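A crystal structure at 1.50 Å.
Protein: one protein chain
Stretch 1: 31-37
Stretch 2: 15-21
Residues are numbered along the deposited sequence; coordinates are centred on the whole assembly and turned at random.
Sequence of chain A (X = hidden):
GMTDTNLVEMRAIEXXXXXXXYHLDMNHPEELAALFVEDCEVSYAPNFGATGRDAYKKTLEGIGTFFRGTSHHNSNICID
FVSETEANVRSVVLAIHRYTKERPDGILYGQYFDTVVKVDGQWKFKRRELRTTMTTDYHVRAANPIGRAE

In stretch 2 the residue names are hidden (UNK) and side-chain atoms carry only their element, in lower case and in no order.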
ATOM      1  N   GLU A  31      -1.458 -23.043   5.070  1.00 15.02           N
ATOM      2  CA  GLU A  31      -0.313 -22.193   4.872  1.00 16.67           C
ATOM      3  C   GLU A  31      -0.371 -21.072   5.905  1.00 14.56           C
ATOM      4  O   GLU A  31       0.636 -20.648   6.436  1.00 15.92           O
ATOM      5  CB  GLU A  31      -0.282 -21.611   3.455  1.00 14.89           C
ATOM      6  CG  GLU A  31      -0.051 -22.598   2.351  1.00 16.05           C
ATOM      7  CD  GLU A  31       1.378 -23.123   2.245  1.00 29.08           C
ATOM      8  OE1 GLU A  31       2.304 -22.635   2.933  1.00 30.09           O
ATOM      9  OE2 GLU A  31       1.572 -24.051   1.436  1.00 40.66           O
ATOM     10  N   LEU A  32      -1.564 -20.582   6.175  1.00 14.06           N
ATOM     11  CA  LEU A  32      -1.716 -19.503   7.159  1.00 12.64           C
ATOM     12  C   LEU A  32      -1.251 -19.964   8.518  1.00 15.12           C
ATOM     13  O   LEU A  32      -0.490 -19.272   9.218  1.00 13.11           O
ATOM     14  CB  LEU A  32      -3.152 -19.055   7.291  1.00 13.18           C
ATOM     15  CG  LEU A  32      -3.664 -18.353   6.054  1.00 12.94           C
ATOM     16  CD1 LEU A  32      -5.106 -18.064   6.250  1.00 16.32           C
ATOM     17  CD2 LEU A  32      -2.897 -17.094   5.700  1.00 15.87           C
ATOM     18  N   ALA A  33      -1.734 -21.131   8.932  1.00 13.69           N
ATOM     19  CA  ALA A  33      -1.390 -21.658  10.269  1.00 16.54           C
ATOM     20  C   ALA A  33       0.094 -21.952  10.411  1.00 16.04           C
ATOM     21  O   ALA A  33       0.642 -21.914  11.527  1.00 16.69           O
ATOM     22  CB  ALA A  33      -2.228 -22.910  10.599  1.00 17.20           C
ATOM     23  N   ALA A  34       0.786 -22.208   9.318  1.00 14.02           N
ATOM     24  CA  ALA A  34       2.226 -22.466   9.360  1.00 13.47           C
ATOM     25  C   ALA A  34       3.038 -21.221   9.710  1.00 14.72           C
ATOM     26  O   ALA A  34       4.220 -21.289  10.003  1.00 16.96           O
ATOM     27  CB  ALA A  34       2.708 -23.064   8.067  1.00 15.83           C
ATOM     28  N   LEU A  35       2.372 -20.066   9.639  1.00 12.06           N
ATOM     29  CA  LEU A  35       3.011 -18.777   9.908  1.00 13.06           C
ATOM     30  C   LEU A  35       2.747 -18.282  11.320  1.00 13.84           C
ATOM     31  O   LEU A  35       3.057 -17.141  11.635  1.00 12.73           O
ATOM     32  CB  LEU A  35       2.552 -17.738   8.883  1.00 11.25           C
ATOM     33  CG  LEU A  35       2.974 -18.073   7.464  1.00 13.04           C
ATOM     34  CD1 LEU A  35       2.422 -17.027   6.439  1.00 14.14           C
ATOM     35  CD2 LEU A  35       4.494 -18.217   7.329  1.00 15.21           C
ATOM     36  N   PHE A  36       2.197 -19.151  12.162  1.00 12.40           N
ATOM     37  CA  PHE A  36       1.978 -18.863  13.599  1.00 13.67           C
ATOM     38  C   PHE A  36       2.691 -19.900  14.458  1.00 16.12           C
ATOM     39  O   PHE A  36       2.715 -21.084  14.110  1.00 16.98           O
ATOM     40  CB  PHE A  36       0.509 -18.900  13.988  1.00 13.55           C
ATOM     41  CG  PHE A  36      -0.258 -17.711  13.535  1.00 15.81           C
ATOM     42  CD1 PHE A  36      -0.580 -17.581  12.191  1.00 16.95           C
ATOM     43  CD2 PHE A  36      -0.673 -16.719  14.419  1.00 20.17           C
ATOM     44  CE1 PHE A  36      -1.249 -16.487  11.743  1.00 19.59           C
ATOM     45  CE2 PHE A  36      -1.377 -15.613  13.922  1.00 16.50           C
ATOM     46  CZ  PHE A  36      -1.645 -15.532  12.598  1.00 16.73           C
ATOM     47  N   VAL A  37       3.291 -19.423  15.552  1.00 13.66           N
ATOM     48  CA  VAL A  37       3.855 -20.334  16.568  1.00 13.97           C
ATOM     49  C   VAL A  37       2.719 -20.997  17.303  1.00 11.74           C
ATOM     50  O   VAL A  37       1.573 -20.543  17.303  1.00 13.49           O
ATOM     51  CB  VAL A  37       4.810 -19.606  17.552  1.00 13.96           C
ATOM     52  CG1 VAL A  37       6.023 -19.041  16.804  1.00 17.05           C
ATOM     53  CG2 VAL A  37       4.106 -18.569  18.355  1.00 14.72           C
ATOM     54  N   UNK A  15       7.908  -9.824   3.829  1.00  8.32           N
ATOM     55  CA  UNK A  15       7.578 -10.956   2.970  1.00  7.49           C
ATOM     56  C   UNK A  15       6.612 -11.933   3.645  1.00  9.23           C
ATOM     57  O   UNK A  15       5.659 -12.433   3.015  1.00  8.39           O
ATOM     58  c   UNK A  15       8.864 -11.676   2.504  1.00  9.27           C
ATOM     59  c   UNK A  15       8.494 -14.146  -1.320  1.00 13.02           C
ATOM     60  n   UNK A  15       9.541 -13.379  -1.592  1.00 15.06           N
ATOM     61  c   UNK A  15       8.659 -12.917   1.689  1.00  9.27           C
ATOM     62  n   UNK A  15       7.622 -13.841  -0.361  1.00 11.41           N
ATOM     63  c   UNK A  15       7.717 -12.675   0.507  1.00 11.20           C
ATOM     64  n   UNK A  15       8.287 -15.257  -2.009  1.00 18.00           N
ATOM     65  N   UNK A  16       6.864 -12.235   4.910  1.00  8.52           N
ATOM     66  CA  UNK A  16       5.998 -13.186   5.628  1.00  7.19           C
ATOM     67  C   UNK A  16       4.607 -12.616   5.737  1.00  9.86           C
ATOM     68  O   UNK A  16       3.606 -13.331   5.527  1.00  9.24           O
ATOM     69  c   UNK A  16       5.867 -14.529   7.780  1.00 13.44           C
ATOM     70  c   UNK A  16       5.269 -13.034  10.250  1.00 10.18           C
ATOM     71 se   UNK A  16       4.300 -13.871   8.721  0.75  7.27          SE
ATOM     72  c   UNK A  16       6.609 -13.519   6.995  1.00 10.74           C
ATOM     73  N   UNK A  17       4.512 -11.323   6.041  1.00  8.03           N
ATOM     74  CA  UNK A  17       3.213 -10.673   6.187  1.00  9.78           C
ATOM     75  C   UNK A  17       2.442 -10.702   4.859  1.00  7.99           C
ATOM     76  O   UNK A  17       1.214 -10.859   4.852  1.00  7.76           O
ATOM     77  c   UNK A  17       3.359  -9.253   6.698  1.00  9.25           C
ATOM     78  c   UNK A  17       4.016  -9.206   8.117  1.00  9.46           C
ATOM     79  c   UNK A  17       2.651  -6.659   8.921  1.00 11.01           C
ATOM     80 se   UNK A  17       4.424  -7.449   8.693  0.75  6.91          SE
ATOM     81  N   UNK A  18       3.171 -10.546   3.771  1.00  7.57           N
ATOM     82  CA  UNK A  18       2.574 -10.574   2.445  1.00  6.56           C
ATOM     83  C   UNK A  18       2.198 -11.967   2.061  1.00  6.44           C
ATOM     84  O   UNK A  18       1.137 -12.211   1.447  1.00  8.20           O
ATOM     85  c   UNK A  18       3.069  -7.685   2.404  1.00  6.66           C
ATOM     86  c   UNK A  18       5.086  -8.040   1.175  1.00  6.03           C
ATOM     87  c   UNK A  18       4.662  -5.885   2.155  1.00  8.06           C
ATOM     88  c   UNK A  18       3.448  -6.344   2.659  1.00  7.34           C
ATOM     89  c   UNK A  18       3.498  -9.975   1.399  1.00  5.73           C
ATOM     90  c   UNK A  18       3.894  -8.541   1.670  1.00  6.43           C
ATOM     91  c   UNK A  18       5.459  -6.730   1.399  1.00  7.25           C
ATOM     92  N   UNK A  19       3.031 -12.934   2.396  1.00  7.96           N
ATOM     93  CA  UNK A  19       2.669 -14.328   2.149  1.00  7.99           C
ATOM     94  C   UNK A  19       1.410 -14.683   2.898  1.00  8.70           C
ATOM     95  O   UNK A  19       0.517 -15.390   2.406  1.00  9.18           O
ATOM     96  o   UNK A  19       6.062 -15.766   2.226  1.00 14.89           O
ATOM     97  c   UNK A  19       3.773 -15.275   2.635  1.00 10.65           C
ATOM     98  c   UNK A  19       5.003 -15.280   1.738  1.00 14.65           C
ATOM     99  o   UNK A  19       4.975 -14.844   0.556  1.00 12.98           O
ATOM    100  N   UNK A  20       1.283 -14.187   4.126  1.00  8.89           N
ATOM    101  CA  UNK A  20       0.064 -14.397   4.906  1.00  8.24           C
ATOM    102  C   UNK A  20      -1.195 -13.883   4.200  1.00  7.96           C
ATOM    103  O   UNK A  20      -2.175 -14.595   4.007  1.00  9.02           O
ATOM    104  c   UNK A  20      -1.338 -14.828   8.054  1.00 18.36           C
ATOM    105  c   UNK A  20      -2.547 -14.837   8.782  1.00 19.41           C
ATOM    106  c   UNK A  20      -2.057 -12.856   6.979  1.00 12.53           C
ATOM    107  c   UNK A  20       0.172 -13.775   6.328  1.00  8.84           C
ATOM    108  c   UNK A  20      -3.263 -12.862   7.704  1.00 19.10           C
ATOM    109  c   UNK A  20      -1.098 -13.819   7.141  1.00 11.36           C
ATOM    110  o   UNK A  20      -4.697 -13.831   9.264  1.00 31.86           O
ATOM    111  c   UNK A  20      -3.475 -13.848   8.585  1.00 23.92           C
ATOM    112  N   UNK A  21      -1.125 -12.643   3.733  1.00  7.55           N
ATOM    113  CA  UNK A  21      -2.271 -12.006   3.067  1.00  5.97           C
ATOM    114  C   UNK A  21      -2.596 -12.710   1.760  1.00  8.13           C
ATOM    115  O   UNK A  21      -3.770 -12.862   1.412  1.00  8.36           O
ATOM    116  c   UNK A  21      -1.999 -10.549   2.830  1.00  6.52           C
ATOM    117  o   UNK A  21      -2.152  -9.875   4.041  1.00  9.01           O
TER

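Position 15 carries seven side-chain atoms: three carbons in a row, a nitrogen, then a carbon bearing two more nitrogens. None of them touches stretch 1. The three-nitrogen end is a guanidinium, so the residue is Arg15. Its NE bonds within the helix, while NH1 and NH2 are hydrogen-bonded elsewhere in the structure.

Position 16 has an unbranched chain of two carbons, a selenium and a terminal carbon, and a side-chain carbon lies against Leu35. Selenium identifies selenomethionine, Met16. With chi1 t, CG of Met16 lies 4.0 Å from CD2 of Leu35, an apolar contact.

Position 17 repeats the composition, two carbons, selenium and one carbon. Its CA-to-CB bond points away from stretch 1, and the side chain makes no contact there. It is likewise selenomethionine, Met17.

At position 18 one carbon leads to a ring of six carbons with no heteroatom, and the side chain takes no part in the contact. This is Phe18.

Position 19 shows two carbons, the second carrying two oxygens. The CA-to-CB bond points toward stretch 1, yet the approach to Leu35 is loose. The short carboxylate makes it Asp19, with CB of Asp19 4.4 Å from CD1 of Leu35. NE of Arg15 donates to OD1 of Asp19 at 3.0 Å, with an N-H...acceptor angle of 150°, as part of a salt bridge.

Position 20 has one carbon followed by a six-carbon ring bearing one oxygen, and it touches Leu32, Leu35 and Phe36. The ring is a phenol, so this is Tyr20. With chi1 at 174° (t), the ring comes nearer to stretch 1 than the sideways CA-to-CB bond would suggest. CD2 of Leu32 sits over one face, 4.0 Å from the centroid of the Tyr20 ring and 25° off the normal, a CH-pi arrangement. CE2 of Tyr20 meets CE1 of Phe36 at 3.6 Å, near the plane of the Phe36 ring and at its edge. The hydroxyl is hydrogen-bonded elsewhere in the structure.

Position 21 has one carbon and one oxygen; its CA-to-CB bond points away from stretch 1, which it does not touch. It is Ser21.

The contact is apolar packing, with no hydrogen bond or salt bridge across the stretches, and buries 302 Å² in total. Tyr20 is its hub; CD2 of Leu32 also approaches the backbone O of Tyr20 to 3.1 Å. A type I turn from Ala33 to Phe36, with N of Phe36 3.2 Å from O of Ala33 in a hydrogen bond, links the Leu32 and Phe36 contacts. Within it, the CA-to-CB bond of Leu35 points toward stretch 2, and CD1 of Leu35 lies 4.0 Å from CB of Tyr20.

Stretch 2, residues 15-21: RMMFDYS
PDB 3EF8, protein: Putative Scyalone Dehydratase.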